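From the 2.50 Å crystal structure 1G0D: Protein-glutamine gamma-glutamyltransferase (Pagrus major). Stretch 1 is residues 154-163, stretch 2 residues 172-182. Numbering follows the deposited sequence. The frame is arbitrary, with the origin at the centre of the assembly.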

# COMPACT_ATOMS: atom_id res chain seq x y z
N TYR A 154 5.18 -4.98 -10.90
CA TYR A 154 5.11 -3.64 -10.36
C TYR A 154 4.31 -2.58 -11.11
O TYR A 154 4.13 -1.49 -10.60
CB TYR A 154 6.52 -3.14 -10.12
CG TYR A 154 7.34 -4.12 -9.32
CD1 TYR A 154 6.77 -4.79 -8.23
CD2 TYR A 154 8.68 -4.36 -9.65
CE1 TYR A 154 7.51 -5.67 -7.49
CE2 TYR A 154 9.45 -5.24 -8.90
CZ TYR A 154 8.85 -5.89 -7.82
OH TYR A 154 9.62 -6.71 -7.04
N VAL A 155 3.86 -2.88 -12.33
CA VAL A 155 3.00 -1.94 -13.08
C VAL A 155 1.76 -2.66 -13.58
O VAL A 155 0.64 -2.25 -13.31
CB VAL A 155 3.64 -1.30 -14.35
CG1 VAL A 155 2.57 -0.46 -15.06
CG2 VAL A 155 4.78 -0.40 -13.99
N MET A 156 1.95 -3.76 -14.28
CA MET A 156 0.83 -4.48 -14.85
C MET A 156 0.00 -5.40 -13.99
O MET A 156 -1.14 -5.68 -14.32
CB MET A 156 1.33 -5.23 -16.08
CG MET A 156 1.91 -4.25 -17.10
SD MET A 156 0.57 -3.39 -17.83
CE MET A 156 1.26 -1.94 -18.12
N ASN A 157 0.55 -5.91 -12.90
CA ASN A 157 -0.25 -6.80 -12.06
C ASN A 157 -1.30 -6.06 -11.23
O ASN A 157 -1.00 -5.05 -10.58
CB ASN A 157 0.65 -7.60 -11.15
CG ASN A 157 -0.10 -8.72 -10.52
OD1 ASN A 157 -1.33 -8.71 -10.54
ND2 ASN A 157 0.60 -9.69 -9.96
N GLU A 158 -2.54 -6.53 -11.26
CA GLU A 158 -3.61 -5.85 -10.53
C GLU A 158 -3.97 -6.51 -9.20
O GLU A 158 -4.79 -6.00 -8.43
CB GLU A 158 -4.87 -5.76 -11.38
CG GLU A 158 -4.84 -4.75 -12.53
CD GLU A 158 -6.06 -4.88 -13.43
OE1 GLU A 158 -6.22 -5.94 -14.09
OE2 GLU A 158 -6.87 -3.93 -13.48
N ASP A 159 -3.35 -7.66 -8.93
CA ASP A 159 -3.61 -8.41 -7.71
C ASP A 159 -2.34 -8.49 -6.93
O ASP A 159 -1.33 -8.95 -7.45
CB ASP A 159 -4.07 -9.81 -8.06
CG ASP A 159 -5.47 -9.82 -8.57
OD1 ASP A 159 -6.35 -9.53 -7.75
OD2 ASP A 159 -5.67 -10.12 -9.78
N GLY A 160 -2.38 -8.05 -5.69
CA GLY A 160 -1.20 -8.09 -4.86
C GLY A 160 -1.48 -8.82 -3.56
O GLY A 160 -2.53 -9.43 -3.36
N VAL A 161 -0.51 -8.79 -2.67
CA VAL A 161 -0.64 -9.40 -1.38
C VAL A 161 0.05 -8.42 -0.45
O VAL A 161 1.16 -7.97 -0.75
CB VAL A 161 0.09 -10.76 -1.40
CG1 VAL A 161 0.16 -11.35 -0.03
CG2 VAL A 161 -0.64 -11.70 -2.33
N ILE A 162 -0.60 -8.01 0.63
CA ILE A 162 0.05 -7.10 1.57
C ILE A 162 0.29 -7.91 2.85
O ILE A 162 -0.62 -8.56 3.33
CB ILE A 162 -0.81 -5.86 1.87
CG1 ILE A 162 -1.19 -5.18 0.54
CG2 ILE A 162 -0.05 -4.94 2.79
CD1 ILE A 162 -1.75 -3.78 0.61
N TYR A 163 1.50 -7.91 3.38
CA TYR A 163 1.78 -8.69 4.59
C TYR A 163 1.35 -7.95 5.88
O TYR A 163 1.40 -6.70 5.97
CB TYR A 163 3.26 -9.11 4.60
CG TYR A 163 3.55 -10.03 3.44
CD1 TYR A 163 3.19 -11.36 3.49
CD2 TYR A 163 3.98 -9.51 2.21
CE1 TYR A 163 3.22 -12.15 2.35
CE2 TYR A 163 4.01 -10.30 1.06
CZ TYR A 163 3.63 -11.61 1.13
OH TYR A 163 3.62 -12.38 -0.00
N SER A 172 -0.98 -12.98 5.28
CA SER A 172 -1.12 -12.28 4.02
C SER A 172 -2.54 -11.95 3.71
O SER A 172 -3.44 -12.76 3.95
CB SER A 172 -0.65 -13.14 2.85
OG SER A 172 0.40 -14.00 3.22
N ILE A 173 -2.76 -10.75 3.18
CA ILE A 173 -4.09 -10.45 2.74
C ILE A 173 -3.98 -10.01 1.31
O ILE A 173 -3.13 -9.17 0.94
CB ILE A 173 -4.79 -9.37 3.56
CG1 ILE A 173 -4.14 -8.03 3.31
CG2 ILE A 173 -4.80 -9.75 5.02
CD1 ILE A 173 -5.13 -7.03 2.86
N PRO A 174 -4.71 -10.70 0.44
CA PRO A 174 -4.73 -10.38 -0.98
C PRO A 174 -5.40 -9.00 -1.14
O PRO A 174 -6.21 -8.61 -0.31
CB PRO A 174 -5.60 -11.49 -1.55
CG PRO A 174 -6.42 -11.93 -0.45
CD PRO A 174 -5.48 -11.92 0.70
N TRP A 175 -5.05 -8.27 -2.21
CA TRP A 175 -5.64 -6.96 -2.48
C TRP A 175 -5.89 -6.79 -3.97
O TRP A 175 -5.07 -7.16 -4.79
CB TRP A 175 -4.72 -5.86 -1.99
CG TRP A 175 -5.41 -4.53 -1.85
CD1 TRP A 175 -5.48 -3.54 -2.78
CD2 TRP A 175 -6.01 -3.99 -0.64
NE1 TRP A 175 -6.08 -2.42 -2.25
CE2 TRP A 175 -6.41 -2.66 -0.94
CE3 TRP A 175 -6.25 -4.50 0.65
CZ2 TRP A 175 -7.04 -1.83 0.02
CZ3 TRP A 175 -6.86 -3.67 1.60
CH2 TRP A 175 -7.25 -2.35 1.27
N ASN A 176 -7.05 -6.25 -4.31
CA ASN A 176 -7.34 -6.04 -5.71
C ASN A 176 -6.98 -4.58 -6.01
O ASN A 176 -7.75 -3.66 -5.70
CB ASN A 176 -8.83 -6.34 -5.96
CG ASN A 176 -9.31 -5.92 -7.35
OD1 ASN A 176 -8.52 -5.59 -8.22
ND2 ASN A 176 -10.62 -5.92 -7.54
N TYR A 177 -5.80 -4.36 -6.57
CA TYR A 177 -5.41 -2.99 -6.87
C TYR A 177 -6.33 -2.41 -7.92
O TYR A 177 -6.53 -1.20 -7.97
CB TYR A 177 -3.97 -2.93 -7.37
CG TYR A 177 -2.98 -3.37 -6.34
CD1 TYR A 177 -2.93 -2.79 -5.09
CD2 TYR A 177 -2.10 -4.41 -6.62
CE1 TYR A 177 -2.02 -3.23 -4.13
CE2 TYR A 177 -1.20 -4.86 -5.70
CZ TYR A 177 -1.15 -4.28 -4.45
OH TYR A 177 -0.24 -4.76 -3.55
N GLY A 178 -6.86 -3.27 -8.77
CA GLY A 178 -7.77 -2.84 -9.83
C GLY A 178 -7.42 -1.56 -10.57
O GLY A 178 -8.32 -0.79 -10.85
N GLN A 179 -6.15 -1.31 -10.89
CA GLN A 179 -5.81 -0.07 -11.61
C GLN A 179 -6.36 0.04 -13.03
O GLN A 179 -6.46 1.14 -13.58
CB GLN A 179 -4.29 0.15 -11.64
CG GLN A 179 -3.52 -0.97 -12.26
CD GLN A 179 -3.07 -1.97 -11.23
OE1 GLN A 179 -3.66 -2.10 -10.14
NE2 GLN A 179 -2.01 -2.68 -11.57
N PHE A 180 -6.76 -1.09 -13.62
CA PHE A 180 -7.31 -1.05 -14.98
C PHE A 180 -8.82 -1.25 -15.06
O PHE A 180 -9.36 -1.47 -16.15
CB PHE A 180 -6.61 -2.09 -15.86
CG PHE A 180 -5.12 -1.89 -15.92
CD1 PHE A 180 -4.58 -0.61 -16.05
CD2 PHE A 180 -4.27 -2.97 -15.79
CE1 PHE A 180 -3.22 -0.41 -16.04
CE2 PHE A 180 -2.92 -2.79 -15.78
CZ PHE A 180 -2.38 -1.50 -15.90
N GLU A 181 -9.48 -1.17 -13.90
CA GLU A 181 -10.94 -1.31 -13.79
C GLU A 181 -11.53 -0.04 -14.34
O GLU A 181 -10.88 0.99 -14.36
CB GLU A 181 -11.37 -1.51 -12.35
CG GLU A 181 -10.99 -2.88 -11.78
CD GLU A 181 -11.76 -4.06 -12.38
OE1 GLU A 181 -12.69 -4.54 -11.71
OE2 GLU A 181 -11.43 -4.53 -13.49
N ASP A 182 -12.77 -0.08 -14.78
CA ASP A 182 -13.30 1.11 -15.41
C ASP A 182 -13.21 2.38 -14.65
O ASP A 182 -13.62 2.44 -13.50
CB ASP A 182 -14.75 0.92 -15.79
CG ASP A 182 -14.90 -0.03 -16.92
OD1 ASP A 182 -16.03 -0.15 -17.43
OD2 ASP A 182 -13.90 -0.65 -17.27
O HOH W 1 -5.41 -10.21 -5.25
O HOH W 2 1.44 -6.54 -3.73

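The apolar centre of this contact lies on one face of a two-stranded antiparallel arrangement, residues 159-163 against 172-176. There Ile162 sets its branched side chain beside Ile173, CB of Ile162 lying 4.2 Å from CG1 of Ile173, and along the same face its CG1 lies 4.4 Å from Trp175 CB. Beta-branched residues such as isoleucine suit extended backbone. Gly160 shares this face, and its lack of a side chain leaves room for the Tyr177 ring, which lies against its backbone, with CE2 of Tyr177 3.3 Å from CA of Gly160. A CB on Gly160 would fall about 2.2 Å from that same CE2, a plain clash.

Beneath these side chains the backbone supplies the regular bonding. Gly160 and Trp175 form a hydrogen-bonded pair, Gly160 N donating to Trp175 O and Trp175 N to Gly160 O, both at 3.0 Å. Ile162 and Ile173 repeat the pattern, with Ile162 N to Ile173 O at 2.8 Å and Ile173 N to Ile162 O at 3.1 Å. Val161 and Pro174 face each other between these pairs, a non-hydrogen-bonded position where proline's missing N-H costs the ladder nothing. Pro174 CA still approaches Gly160 O at 3.4 Å in a CA-H...O contact. On the face shared by Val161, Pro174, Tyr163 and Ser172, Val161 CG1 packs 3.5 Å from Ser172 CB.

Water extends the bonding. One molecule donates to both Asp159 OD1 (2.8 Å) and Trp175 O (3.1 Å); another accepts from Val161 N at 3.2 Å and hydrogen-bonds Tyr177 OH at 2.5 Å, so the phenol ends in a polar link although its ring packs on glycine.

Beyond the strands, the residues before Asp159 and after Asn176 form the polar edge. Glu158 O receives Tyr177 N at 2.7 Å and, weakly, Gly178 N at 3.4 Å. The Glu158 side chain extends to the type I turn from Gly178 to Glu181, where its OE2 accepts from Phe180 N at 2.8 Å; a carboxylate is well suited to a free backbone amide. Gly178 has positive phi, which favours glycine. Gln179 reaches the other way: its amide NE2 donates to Asn157 O at 2.8 Å and to Val155 O at 3.2 Å, two hydrogens serving two carbonyls. Beside this polar cluster, Met156 SD lies 4.0 Å from Phe180 CZ, a polarizable sulfur against an aromatic ring.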